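Local coordinates for protein glycosyl transferase family 9 (Veillonella parvula, PDB 3TOV) that probably transfers a sugar, such as a heptose, from an activated donor to an acceptor, as in the heptosyltransferases of glycosyltransferase family 9, at residues A[172-176]-A[257-262]; A[189-193]-A[206-210]; A[220-226]-A[242-248]. All coordinates share one frame; numbering follows the deposited sequence.

All three contacts lie in one half of the chain, built round the parallel sheet that contains strands 187-191, 219-222 and 244-245. Interaction 1 closes the longest loop, and interactions 2 and 3 follow in series inside it. Interaction 2 packs helix 203-216 on strand 187-191. Interaction 3 pairs strand 219-222 with the edge strand 244-245. Interaction 1 joins helices 166-178 and 252-260 over the face of the sheet opposite helix 203-216. The centres of interactions 2 and 3 are about 10 Å apart, those of 1 and 3 about 11 Å, and those of 1 and 2 about 17 Å. Interactions 1 and 2 thus cover opposite faces and interaction 3 forms an edge, consistent with a Rossmann-like half of a GT-B fold.

Interaction 1. Residues A[172-176]-A[257-262]; sequences AQEFY and AAMNRC
Tyr-176 reaches from its helix to the backbone of Ala-258 and makes the one hydrogen bond between 172-176 and 257-262. Tyr-176 OH donates to Ala-258 O over 2.5 Å. The hydroxyl comes in from above the carbonyl plane, 44° out of it, with a C=O...donor angle of 122°. Ala-258 O lies at the edge of the Tyr-176 ring, in its plane. Ala-258 O also receives a weak bond from Arg-261 N, so two donors share it. With chi1 at -85° CG of Tyr-176 is anti to the carbonyl carbon, and this carries the hydroxyl across to the second helix.

The rest is apolar packing. Ala-172 CB points at the turn formed by Ala-257 and Ala-258. Ala-172 CB lies 3.7 Å from Ala-258 N and 4.2 Å from Ala-257 CB. These small side chains let the backbones come close, with the CA atoms of Ala-172 and Ala-258 5.1 Å apart. Arg-261 touches Tyr-176 with its aliphatic root, Arg-261 CB being 3.5 Å from Tyr-176 CE2. The approach is oblique to the ring. The arginine chain then bends at chi2 and its guanidinium leads away, where NH1 bonds to Asp-185 O.

The contact is buried and joins helix 166-178 to helix 252-260 where both cover the sheet. Tyr-176 rests on Leu-187 of strand 187-191 and on Val-221 of strand 219-222. Cys-262 touches the same two residues. Met-259, turned away from helix 166-178, packs against Pro-272 and Val-275 of helix 271-277.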
ATOM      1  N   ALA A 172      12.589  -8.923 -12.765  1.00 66.77           N
ATOM      2  CA  ALA A 172      12.519  -7.517 -13.147  1.00 61.36           C
ATOM      3  C   ALA A 172      13.743  -7.087 -13.936  1.00 63.08           C
ATOM      4  O   ALA A 172      13.621  -6.329 -14.892  1.00 68.28           O
ATOM      5  CB  ALA A 172      12.310  -6.625 -11.938  1.00 53.74           C
ATOM      6  N   GLN A 173      14.921  -7.566 -13.554  1.00 61.64           N
ATOM      7  CA  GLN A 173      16.116  -7.185 -14.287  1.00 72.53           C
ATOM      8  C   GLN A 173      16.032  -7.607 -15.757  1.00 86.63           C
ATOM      9  O   GLN A 173      16.315  -6.821 -16.665  1.00 90.76           O
ATOM     10  CB  GLN A 173      17.392  -7.722 -13.633  1.00 75.23           C
ATOM     11  CG  GLN A 173      18.647  -7.462 -14.469  1.00 89.42           C
ATOM     12  CD  GLN A 173      18.636  -6.097 -15.196  1.00100.56           C
ATOM     13  OE1 GLN A 173      18.055  -5.112 -14.717  1.00 97.98           O
ATOM     14  NE2 GLN A 173      19.280  -6.047 -16.363  1.00103.95           N
ATOM     15  N   GLU A 174      15.639  -8.848 -16.001  1.00 92.96           N
ATOM     16  CA  GLU A 174      15.509  -9.293 -17.377  1.00 93.43           C
ATOM     17  C   GLU A 174      14.493  -8.410 -18.079  1.00 78.17           C
ATOM     18  O   GLU A 174      14.847  -7.646 -18.963  1.00 84.15           O
ATOM     19  CB  GLU A 174      15.121 -10.772 -17.461  1.00105.39           C
ATOM     20  CG  GLU A 174      13.844 -11.128 -16.731  1.00112.40           C
ATOM     21  CD  GLU A 174      13.243 -12.435 -17.212  1.00117.91           C
ATOM     22  OE1 GLU A 174      12.002 -12.572 -17.134  1.00118.90           O
ATOM     23  OE2 GLU A 174      14.006 -13.319 -17.666  1.00118.09           O
ATOM     24  N   PHE A 175      13.238  -8.493 -17.662  1.00 63.74           N
ATOM     25  CA  PHE A 175      12.184  -7.675 -18.251  1.00 60.56           C
ATOM     26  C   PHE A 175      12.670  -6.297 -18.656  1.00 61.05           C
ATOM     27  O   PHE A 175      12.443  -5.862 -19.780  1.00 66.25           O
ATOM     28  CB  PHE A 175      11.027  -7.520 -17.275  1.00 56.03           C
ATOM     29  CG  PHE A 175       9.984  -6.522 -17.712  1.00 56.65           C
ATOM     30  CD1 PHE A 175       8.879  -6.929 -18.450  1.00 51.52           C
ATOM     31  CD2 PHE A 175      10.087  -5.180 -17.346  1.00 60.95           C
ATOM     32  CE1 PHE A 175       7.901  -6.026 -18.828  1.00 54.69           C
ATOM     33  CE2 PHE A 175       9.115  -4.262 -17.719  1.00 57.91           C
ATOM     34  CZ  PHE A 175       8.022  -4.680 -18.462  1.00 57.84           C
ATOM     35  N   TYR A 176      13.328  -5.608 -17.730  1.00 55.58           N
ATOM     36  CA  TYR A 176      13.798  -4.259 -17.984  1.00 53.89           C
ATOM     37  C   TYR A 176      14.905  -4.256 -19.014  1.00 54.59           C
ATOM     38  O   TYR A 176      14.862  -3.486 -19.980  1.00 53.66           O
ATOM     39  CB  TYR A 176      14.280  -3.593 -16.695  1.00 56.24           C
ATOM     40  CG  TYR A 176      13.176  -2.935 -15.906  1.00 56.57           C
ATOM     41  CD1 TYR A 176      12.118  -2.291 -16.544  1.00 50.24           C
ATOM     42  CD2 TYR A 176      13.182  -2.971 -14.521  1.00 65.23           C
ATOM     43  CE1 TYR A 176      11.098  -1.695 -15.818  1.00 48.04           C
ATOM     44  CE2 TYR A 176      12.172  -2.376 -13.781  1.00 63.50           C
ATOM     45  CZ  TYR A 176      11.133  -1.740 -14.429  1.00 54.65           C
ATOM     46  OH  TYR A 176      10.140  -1.162 -13.666  1.00 51.22           O
ATOM     47  N   ALA A 257       9.775  -5.251  -7.107  1.00 53.85           N
ATOM     48  CA  ALA A 257      11.138  -5.319  -7.625  1.00 55.04           C
ATOM     49  C   ALA A 257      11.246  -4.501  -8.907  1.00 59.56           C
ATOM     50  O   ALA A 257      12.267  -3.850  -9.169  1.00 58.41           O
ATOM     51  CB  ALA A 257      11.552  -6.770  -7.854  1.00 49.71           C
ATOM     52  N   ALA A 258      10.169  -4.532  -9.687  1.00 62.16           N
ATOM     53  CA  ALA A 258      10.029  -3.692 -10.871  1.00 61.50           C
ATOM     54  C   ALA A 258       9.906  -2.206 -10.516  1.00 62.18           C
ATOM     55  O   ALA A 258      10.476  -1.353 -11.195  1.00 62.75           O
ATOM     56  CB  ALA A 258       8.824  -4.135 -11.672  1.00 58.73           C
HETATM   57  N   MSE A 259       9.155  -1.908  -9.455  1.00 60.27           N
HETATM   58  CA  MSE A 259       8.908  -0.533  -9.028  1.00 55.43           C
HETATM   59  C   MSE A 259      10.102   0.047  -8.300  1.00 59.49           C
HETATM   60  O   MSE A 259      10.394   1.242  -8.403  1.00 62.17           O
HETATM   61  CB  MSE A 259       7.677  -0.455  -8.132  1.00 51.79           C
HETATM   62  CG  MSE A 259       6.525   0.328  -8.746  1.00 53.19           C
HETATM   63 SE   MSE A 259       4.844  -0.185  -7.932  0.59 77.09          SE
HETATM   64  CE  MSE A 259       3.599   0.934  -8.905  1.00 26.83           C
ATOM     65  N   ASN A 260      10.788  -0.805  -7.555  1.00 60.15           N
ATOM     66  CA  ASN A 260      12.012  -0.400  -6.886  1.00 61.32           C
ATOM     67  C   ASN A 260      12.944   0.337  -7.860  1.00 58.56           C
ATOM     68  O   ASN A 260      13.612   1.311  -7.496  1.00 43.52           O
ATOM     69  CB  ASN A 260      12.695  -1.634  -6.299  1.00 64.47           C
ATOM     70  CG  ASN A 260      14.054  -1.327  -5.725  1.00 67.87           C
ATOM     71  OD1 ASN A 260      15.053  -1.354  -6.436  1.00 80.05           O
ATOM     72  ND2 ASN A 260      14.102  -1.040  -4.437  1.00 61.14           N
ATOM     73  N   ARG A 261      12.955  -0.131  -9.108  1.00 62.69           N
ATOM     74  CA  ARG A 261      13.856   0.385 -10.134  1.00 56.67           C
ATOM     75  C   ARG A 261      13.478   1.797 -10.576  1.00 56.54           C
ATOM     76  O   ARG A 261      14.243   2.474 -11.271  1.00 53.31           O
ATOM     77  CB  ARG A 261      13.905  -0.570 -11.335  1.00 47.77           C
ATOM     78  CG  ARG A 261      14.779  -0.092 -12.502  1.00 42.88           C
ATOM     79  CD  ARG A 261      16.125   0.414 -12.016  1.00 43.01           C
ATOM     80  NE  ARG A 261      17.050   0.774 -13.092  1.00 49.99           N
ATOM     81  CZ  ARG A 261      17.224   2.010 -13.559  1.00 55.65           C
ATOM     82  NH1 ARG A 261      18.103   2.235 -14.533  1.00 57.78           N
ATOM     83  NH2 ARG A 261      16.521   3.022 -13.062  1.00 52.79           N
ATOM     84  N   CYS A 262      12.307   2.258 -10.159  1.00 57.48           N
ATOM     85  CA  CYS A 262      11.850   3.575 -10.585  1.00 56.56           C
ATOM     86  C   CYS A 262      12.459   4.720  -9.798  1.00 50.68           C
ATOM     87  O   CYS A 262      12.428   4.717  -8.567  1.00 55.06           O
ATOM     88  CB  CYS A 262      10.335   3.667 -10.502  1.00 55.15           C
ATOM     89  SG  CYS A 262       9.525   2.731 -11.760  1.00 64.12           S
TER

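Interaction 2. Residues A[189-193]-A[206-210]; sequences GFNIG and FAHVA
Phe-190 and Phe-206 reach toward each other from strand and helix, and the two side chains run alongside each other, each heading for the other's backbone. Phe-190 CD1 lies 3.8 Å from Phe-206 CD1. The approach is oblique to both rings. Beyond this meeting point the Phe-190 ring runs on to the helix surface. Phe-190 CZ lies 3.6 Å from Ala-210 CB. Val-209 CG1 comes to the ring edge, in plane, 3.9 Å from Phe-190 CE1. The small Ala-210 lets the end of the ring come up to the helix backbone.

Between Ile-192 and Phe-206 a branch covers a ring face. Ile-192 CG2 stands over the centre of the Phe-206 ring, 3.6 Å from the centroid and 8° off the normal, a CH-pi contact. Ile-192 CB lies over the same face, 3.5 Å from Phe-206 CE2.

This is the first half of a beta-alpha-beta crossover: strand 187-191, helix 203-216, then strand 219-222. The axes of strand 189-191 and helix 206-210 run nearly antiparallel, at 166°, coming within 10.6 Å at their closest. Such a unit is basic to the Rossmann-like domains of GT-B enzymes.

With chi1 near -89° Phe-206 CG is anti to its carbonyl carbon, which carries the ring out to Ile-192. The edge-to-face partner of this ring is Trp-201. Phe-190 stacks on Phe-222 of the next strand, while Val-235 of helix 229-237 touches both Ile-192 and Phe-206.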
ATOM      1  N   GLY A 189       8.042   6.067 -13.701  1.00 52.13           N
ATOM      2  CA  GLY A 189       6.939   5.156 -13.927  1.00 46.62           C
ATOM      3  C   GLY A 189       5.577   5.707 -13.574  1.00 42.63           C
ATOM      4  O   GLY A 189       5.450   6.592 -12.740  1.00 37.90           O
ATOM      5  N   PHE A 190       4.555   5.162 -14.226  1.00 49.25           N
ATOM      6  CA  PHE A 190       3.175   5.582 -14.055  1.00 47.42           C
ATOM      7  C   PHE A 190       2.295   4.418 -13.642  1.00 54.62           C
ATOM      8  O   PHE A 190       2.331   3.346 -14.244  1.00 58.48           O
ATOM      9  CB  PHE A 190       2.622   6.112 -15.370  1.00 46.83           C
ATOM     10  CG  PHE A 190       3.409   7.233 -15.942  1.00 50.96           C
ATOM     11  CD1 PHE A 190       2.938   8.535 -15.865  1.00 49.78           C
ATOM     12  CD2 PHE A 190       4.631   6.997 -16.556  1.00 50.27           C
ATOM     13  CE1 PHE A 190       3.667   9.573 -16.394  1.00 46.93           C
ATOM     14  CE2 PHE A 190       5.368   8.040 -17.086  1.00 44.61           C
ATOM     15  CZ  PHE A 190       4.883   9.325 -17.009  1.00 42.21           C
ATOM     16  N   ASN A 191       1.488   4.647 -12.620  1.00 54.29           N
ATOM     17  CA  ASN A 191       0.423   3.740 -12.258  1.00 50.58           C
ATOM     18  C   ASN A 191      -0.848   4.569 -12.312  1.00 46.87           C
ATOM     19  O   ASN A 191      -1.181   5.274 -11.368  1.00 46.74           O
ATOM     20  CB  ASN A 191       0.673   3.145 -10.863  1.00 55.46           C
ATOM     21  CG  ASN A 191      -0.583   2.558 -10.226  1.00 65.35           C
ATOM     22  OD1 ASN A 191      -1.331   1.792 -10.851  1.00 74.37           O
ATOM     23  ND2 ASN A 191      -0.819   2.920  -8.970  1.00 61.82           N
ATOM     24  N   ILE A 192      -1.529   4.510 -13.450  1.00 47.45           N
ATOM     25  CA  ILE A 192      -2.809   5.179 -13.643  1.00 45.97           C
ATOM     26  C   ILE A 192      -3.940   4.180 -13.388  1.00 56.57           C
ATOM     27  O   ILE A 192      -3.698   2.980 -13.173  1.00 67.89           O
ATOM     28  CB  ILE A 192      -2.916   5.687 -15.094  1.00 45.80           C
ATOM     29  CG1 ILE A 192      -3.710   4.707 -15.969  1.00 43.46           C
ATOM     30  CG2 ILE A 192      -1.529   5.869 -15.700  1.00 45.50           C
ATOM     31  CD1 ILE A 192      -3.302   4.696 -17.454  1.00 35.71           C
ATOM     32  N   GLY A 193      -5.177   4.655 -13.413  1.00 50.95           N
ATOM     33  CA  GLY A 193      -6.300   3.737 -13.433  1.00 53.94           C
ATOM     34  C   GLY A 193      -6.746   3.142 -12.111  1.00 52.10           C
ATOM     35  O   GLY A 193      -5.938   2.686 -11.292  1.00 50.64           O
ATOM     36  N   PHE A 206      -1.823  11.972 -19.420  1.00 37.58           N
ATOM     37  CA  PHE A 206      -0.754  11.060 -19.062  1.00 37.09           C
ATOM     38  C   PHE A 206       0.144  10.903 -20.266  1.00 43.94           C
ATOM     39  O   PHE A 206       1.369  10.930 -20.158  1.00 44.19           O
ATOM     40  CB  PHE A 206      -1.308   9.699 -18.675  1.00 37.54           C
ATOM     41  CG  PHE A 206      -1.628   9.573 -17.237  1.00 37.88           C
ATOM     42  CD1 PHE A 206      -0.638   9.743 -16.283  1.00 36.71           C
ATOM     43  CD2 PHE A 206      -2.918   9.280 -16.825  1.00 45.84           C
ATOM     44  CE1 PHE A 206      -0.930   9.630 -14.924  1.00 40.34           C
ATOM     45  CE2 PHE A 206      -3.219   9.162 -15.474  1.00 47.42           C
ATOM     46  CZ  PHE A 206      -2.219   9.340 -14.522  1.00 43.97           C
ATOM     47  N   ALA A 207      -0.480  10.727 -21.422  1.00 47.13           N
ATOM     48  CA  ALA A 207       0.261  10.549 -22.657  1.00 52.87           C
ATOM     49  C   ALA A 207       1.212  11.720 -22.913  1.00 48.29           C
ATOM     50  O   ALA A 207       2.386  11.512 -23.195  1.00 44.79           O
ATOM     51  CB  ALA A 207      -0.701  10.360 -23.828  1.00 64.05           C
ATOM     52  N   HIS A 208       0.697  12.946 -22.809  1.00 51.79           N
ATOM     53  CA  HIS A 208       1.508  14.162 -22.967  1.00 47.82           C
ATOM     54  C   HIS A 208       2.667  14.234 -21.969  1.00 43.54           C
ATOM     55  O   HIS A 208       3.808  14.544 -22.339  1.00 43.27           O
ATOM     56  CB  HIS A 208       0.641  15.398 -22.802  1.00 47.69           C
ATOM     57  CG  HIS A 208      -0.277  15.659 -23.955  1.00 58.78           C
ATOM     58  ND1 HIS A 208      -1.637  15.438 -23.889  1.00 68.12           N
ATOM     59  CD2 HIS A 208      -0.034  16.141 -25.196  1.00 60.87           C
ATOM     60  CE1 HIS A 208      -2.193  15.767 -25.042  1.00 69.19           C
ATOM     61  NE2 HIS A 208      -1.241  16.195 -25.852  1.00 69.16           N
ATOM     62  N   VAL A 209       2.359  13.951 -20.706  1.00 36.57           N
ATOM     63  CA  VAL A 209       3.351  13.942 -19.638  1.00 35.98           C
ATOM     64  C   VAL A 209       4.490  12.953 -19.881  1.00 41.39           C
ATOM     65  O   VAL A 209       5.662  13.327 -19.901  1.00 44.30           O
ATOM     66  CB  VAL A 209       2.698  13.646 -18.270  1.00 35.21           C
ATOM     67  CG1 VAL A 209       3.768  13.347 -17.216  1.00 22.39           C
ATOM     68  CG2 VAL A 209       1.790  14.809 -17.845  1.00 35.99           C
ATOM     69  N   ALA A 210       4.142  11.683 -20.054  1.00 49.03           N
ATOM     70  CA  ALA A 210       5.133  10.645 -20.332  1.00 47.48           C
ATOM     71  C   ALA A 210       6.031  11.020 -21.521  1.00 50.01           C
ATOM     72  O   ALA A 210       7.259  10.928 -21.428  1.00 45.52           O
ATOM     73  CB  ALA A 210       4.440   9.323 -20.574  1.00 43.10           C
TER

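Interaction 3. Residues A[220-226]-A[242-248]; sequences TVFFGGP and KPIVATG
Thr-247 turns its two branches to different parts of 220-226 because chi1 is -48°. OG1 lies beside its own backbone N, and CG2 is anti to that nitrogen. Thr-247 OG1 donates to Phe-223 O over 3.0 Å, from 61° above the carbonyl plane. CG2 turns toward the backbone of Gly-224 and Gly-225. A valine in its place would probably leave Phe-223 O without this hydroxyl mate and weaken the join beyond the strand ends. Phe-222, with CG anti to the carbonyl carbon (chi1 -72°), brings CE2 within 3.7 Å of Pro-243 CB.

The backbones pair in parallel. Ile-244 N donates to Thr-220 O (2.7 Å), Phe-222 N to Ile-244 O (2.9 Å) and Ala-246 N to Phe-222 O (2.7 Å). Past the strands, Gly-248 N bonds to Gly-224 O. Val-221 and Ile-244 run abreast on one face of the sheet, with CG1 of Val-221 3.7 Å from Ile-244 CB.

Strand 244-245 is the outermost strand of its sheet, and helix 229-237 makes the beta-alpha-beta crossover to it from strand 219-222. That helix covers the sheet face that carries Phe-222, where Val-235 touches Phe-222; its Leu-229 and Val-232 also meet Thr-247. Helix 166-178 covers the opposite face, with Phe-175 on Ile-244 and Ala-246.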
ATOM      1  N   THR A 220      10.177   5.477 -19.463  1.00 60.90           N
ATOM      2  CA  THR A 220       8.859   5.509 -18.838  1.00 59.91           C
ATOM      3  C   THR A 220       8.160   4.145 -18.843  1.00 63.58           C
ATOM      4  O   THR A 220       7.971   3.552 -19.899  1.00 77.23           O
ATOM      5  CB  THR A 220       7.957   6.538 -19.557  1.00 64.35           C
ATOM      6  OG1 THR A 220       7.623   6.065 -20.867  1.00 68.60           O
ATOM      7  CG2 THR A 220       8.676   7.879 -19.693  1.00 63.53           C
ATOM      8  N   VAL A 221       7.779   3.653 -17.667  1.00 59.18           N
ATOM      9  CA  VAL A 221       7.052   2.385 -17.544  1.00 57.44           C
ATOM     10  C   VAL A 221       5.598   2.625 -17.210  1.00 51.57           C
ATOM     11  O   VAL A 221       5.248   3.662 -16.666  1.00 51.58           O
ATOM     12  CB  VAL A 221       7.569   1.524 -16.382  1.00 64.34           C
ATOM     13  CG1 VAL A 221       7.796   0.083 -16.833  1.00 64.45           C
ATOM     14  CG2 VAL A 221       8.816   2.122 -15.783  1.00 66.84           C
ATOM     15  N   PHE A 222       4.756   1.646 -17.518  1.00 51.37           N
ATOM     16  CA  PHE A 222       3.356   1.684 -17.112  1.00 52.07           C
ATOM     17  C   PHE A 222       2.988   0.392 -16.380  1.00 56.52           C
ATOM     18  O   PHE A 222       3.271  -0.710 -16.850  1.00 58.99           O
ATOM     19  CB  PHE A 222       2.443   1.941 -18.317  1.00 48.49           C
ATOM     20  CG  PHE A 222       2.524   3.350 -18.841  1.00 51.06           C
ATOM     21  CD1 PHE A 222       1.501   4.255 -18.606  1.00 62.15           C
ATOM     22  CD2 PHE A 222       3.637   3.782 -19.546  1.00 48.57           C
ATOM     23  CE1 PHE A 222       1.577   5.570 -19.085  1.00 62.54           C
ATOM     24  CE2 PHE A 222       3.723   5.083 -20.017  1.00 50.14           C
ATOM     25  CZ  PHE A 222       2.686   5.977 -19.788  1.00 55.36           C
ATOM     26  N   PHE A 223       2.381   0.537 -15.213  1.00 53.12           N
ATOM     27  CA  PHE A 223       2.081  -0.606 -14.377  1.00 56.98           C
ATOM     28  C   PHE A 223       0.603  -0.956 -14.460  1.00 61.18           C
ATOM     29  O   PHE A 223      -0.090  -0.483 -15.350  1.00 65.01           O
ATOM     30  CB  PHE A 223       2.522  -0.331 -12.944  1.00 55.57           C
ATOM     31  CG  PHE A 223       4.003  -0.082 -12.808  1.00 61.92           C
ATOM     32  CD1 PHE A 223       4.898  -1.136 -12.789  1.00 66.20           C
ATOM     33  CD2 PHE A 223       4.500   1.204 -12.695  1.00 70.54           C
ATOM     34  CE1 PHE A 223       6.265  -0.913 -12.656  1.00 70.56           C
ATOM     35  CE2 PHE A 223       5.866   1.433 -12.561  1.00 73.31           C
ATOM     36  CZ  PHE A 223       6.747   0.370 -12.539  1.00 71.39           C
ATOM     37  N   GLY A 224       0.127  -1.799 -13.551  1.00 61.41           N
ATOM     38  CA  GLY A 224      -1.259  -2.233 -13.577  1.00 59.39           C
ATOM     39  C   GLY A 224      -1.462  -3.737 -13.677  1.00 59.00           C
ATOM     40  O   GLY A 224      -0.520  -4.518 -13.875  1.00 59.52           O
ATOM     41  N   GLY A 225      -2.714  -4.145 -13.515  1.00 58.20           N
ATOM     42  CA  GLY A 225      -3.095  -5.525 -13.725  1.00 58.35           C
ATOM     43  C   GLY A 225      -3.900  -5.675 -15.005  1.00 59.95           C
ATOM     44  O   GLY A 225      -4.050  -4.731 -15.783  1.00 51.51           O
ATOM     45  N   PRO A 226      -4.438  -6.874 -15.230  1.00 67.50           N
ATOM     46  CA  PRO A 226      -5.168  -7.193 -16.464  1.00 74.87           C
ATOM     47  C   PRO A 226      -6.371  -6.273 -16.676  1.00 72.94           C
ATOM     48  O   PRO A 226      -6.831  -6.069 -17.805  1.00 71.18           O
ATOM     49  CB  PRO A 226      -5.629  -8.636 -16.229  1.00 81.10           C
ATOM     50  CG  PRO A 226      -4.671  -9.181 -15.216  1.00 74.45           C
ATOM     51  CD  PRO A 226      -4.344  -8.027 -14.321  1.00 65.09           C
ATOM     52  N   LYS A 242       8.472   5.812 -26.931  1.00 58.70           N
ATOM     53  CA  LYS A 242       8.245   4.400 -26.643  1.00 58.45           C
ATOM     54  C   LYS A 242       8.240   4.162 -25.158  1.00 60.49           C
ATOM     55  O   LYS A 242       9.283   4.241 -24.503  1.00 67.12           O
ATOM     56  CB  LYS A 242       9.292   3.509 -27.335  1.00 68.05           C
ATOM     57  CG  LYS A 242       9.048   2.005 -27.223  1.00 76.90           C
ATOM     58  CD  LYS A 242      10.253   1.290 -26.582  1.00 87.76           C
ATOM     59  CE  LYS A 242      10.010  -0.212 -26.419  1.00 95.07           C
ATOM     60  NZ  LYS A 242      11.006  -0.868 -25.516  1.00 97.23           N
ATOM     61  N   PRO A 243       7.049   3.885 -24.615  1.00 59.97           N
ATOM     62  CA  PRO A 243       6.871   3.495 -23.213  1.00 59.19           C
ATOM     63  C   PRO A 243       7.237   2.025 -23.007  1.00 62.74           C
ATOM     64  O   PRO A 243       7.306   1.259 -23.974  1.00 60.98           O
ATOM     65  CB  PRO A 243       5.369   3.691 -22.993  1.00 53.68           C
ATOM     66  CG  PRO A 243       4.769   3.475 -24.336  1.00 54.05           C
ATOM     67  CD  PRO A 243       5.766   3.995 -25.331  1.00 53.80           C
ATOM     68  N   ILE A 244       7.492   1.637 -21.763  1.00 59.00           N
ATOM     69  CA  ILE A 244       7.564   0.222 -21.436  1.00 53.84           C
ATOM     70  C   ILE A 244       6.218  -0.127 -20.856  1.00 53.83           C
ATOM     71  O   ILE A 244       5.636   0.685 -20.133  1.00 54.83           O
ATOM     72  CB  ILE A 244       8.636  -0.091 -20.387  1.00 47.45           C
ATOM     73  CG1 ILE A 244      10.011   0.379 -20.873  1.00 44.39           C
ATOM     74  CG2 ILE A 244       8.633  -1.594 -20.072  1.00 43.76           C
ATOM     75  CD1 ILE A 244      11.101   0.355 -19.818  1.00 40.42           C
ATOM     76  N   VAL A 245       5.710  -1.316 -21.175  1.00 54.81           N
ATOM     77  CA  VAL A 245       4.431  -1.749 -20.621  1.00 54.23           C
ATOM     78  C   VAL A 245       4.593  -2.906 -19.634  1.00 57.52           C
ATOM     79  O   VAL A 245       4.952  -4.009 -20.028  1.00 62.88           O
ATOM     80  CB  VAL A 245       3.413  -2.107 -21.716  1.00 49.79           C
ATOM     81  CG1 VAL A 245       2.058  -2.374 -21.085  1.00 42.57           C
ATOM     82  CG2 VAL A 245       3.319  -0.990 -22.747  1.00 38.32           C
ATOM     83  N   ALA A 246       4.336  -2.639 -18.351  1.00 55.26           N
ATOM     84  CA  ALA A 246       4.461  -3.649 -17.297  1.00 49.60           C
ATOM     85  C   ALA A 246       3.103  -4.046 -16.725  1.00 51.99           C
ATOM     86  O   ALA A 246       3.014  -4.802 -15.747  1.00 53.07           O
ATOM     87  CB  ALA A 246       5.371  -3.163 -16.201  1.00 43.19           C
ATOM     88  N   THR A 247       2.048  -3.535 -17.353  1.00 54.13           N
ATOM     89  CA  THR A 247       0.682  -3.846 -16.957  1.00 54.24           C
ATOM     90  C   THR A 247       0.437  -5.343 -16.983  1.00 48.51           C
ATOM     91  O   THR A 247       1.015  -6.044 -17.784  1.00 41.69           O
ATOM     92  CB  THR A 247      -0.320  -3.173 -17.890  1.00 60.13           C
ATOM     93  OG1 THR A 247       0.042  -1.800 -18.045  1.00 59.86           O
ATOM     94  CG2 THR A 247      -1.723  -3.259 -17.312  1.00 65.26           C
ATOM     95  N   GLY A 248      -0.417  -5.824 -16.095  1.00 49.44           N
ATOM     96  CA  GLY A 248      -0.673  -7.244 -15.979  1.00 57.89           C
ATOM     97  C   GLY A 248       0.516  -8.145 -16.265  1.00 52.86           C
ATOM     98  O   GLY A 248       0.343  -9.325 -16.573  1.00 51.97           O
TER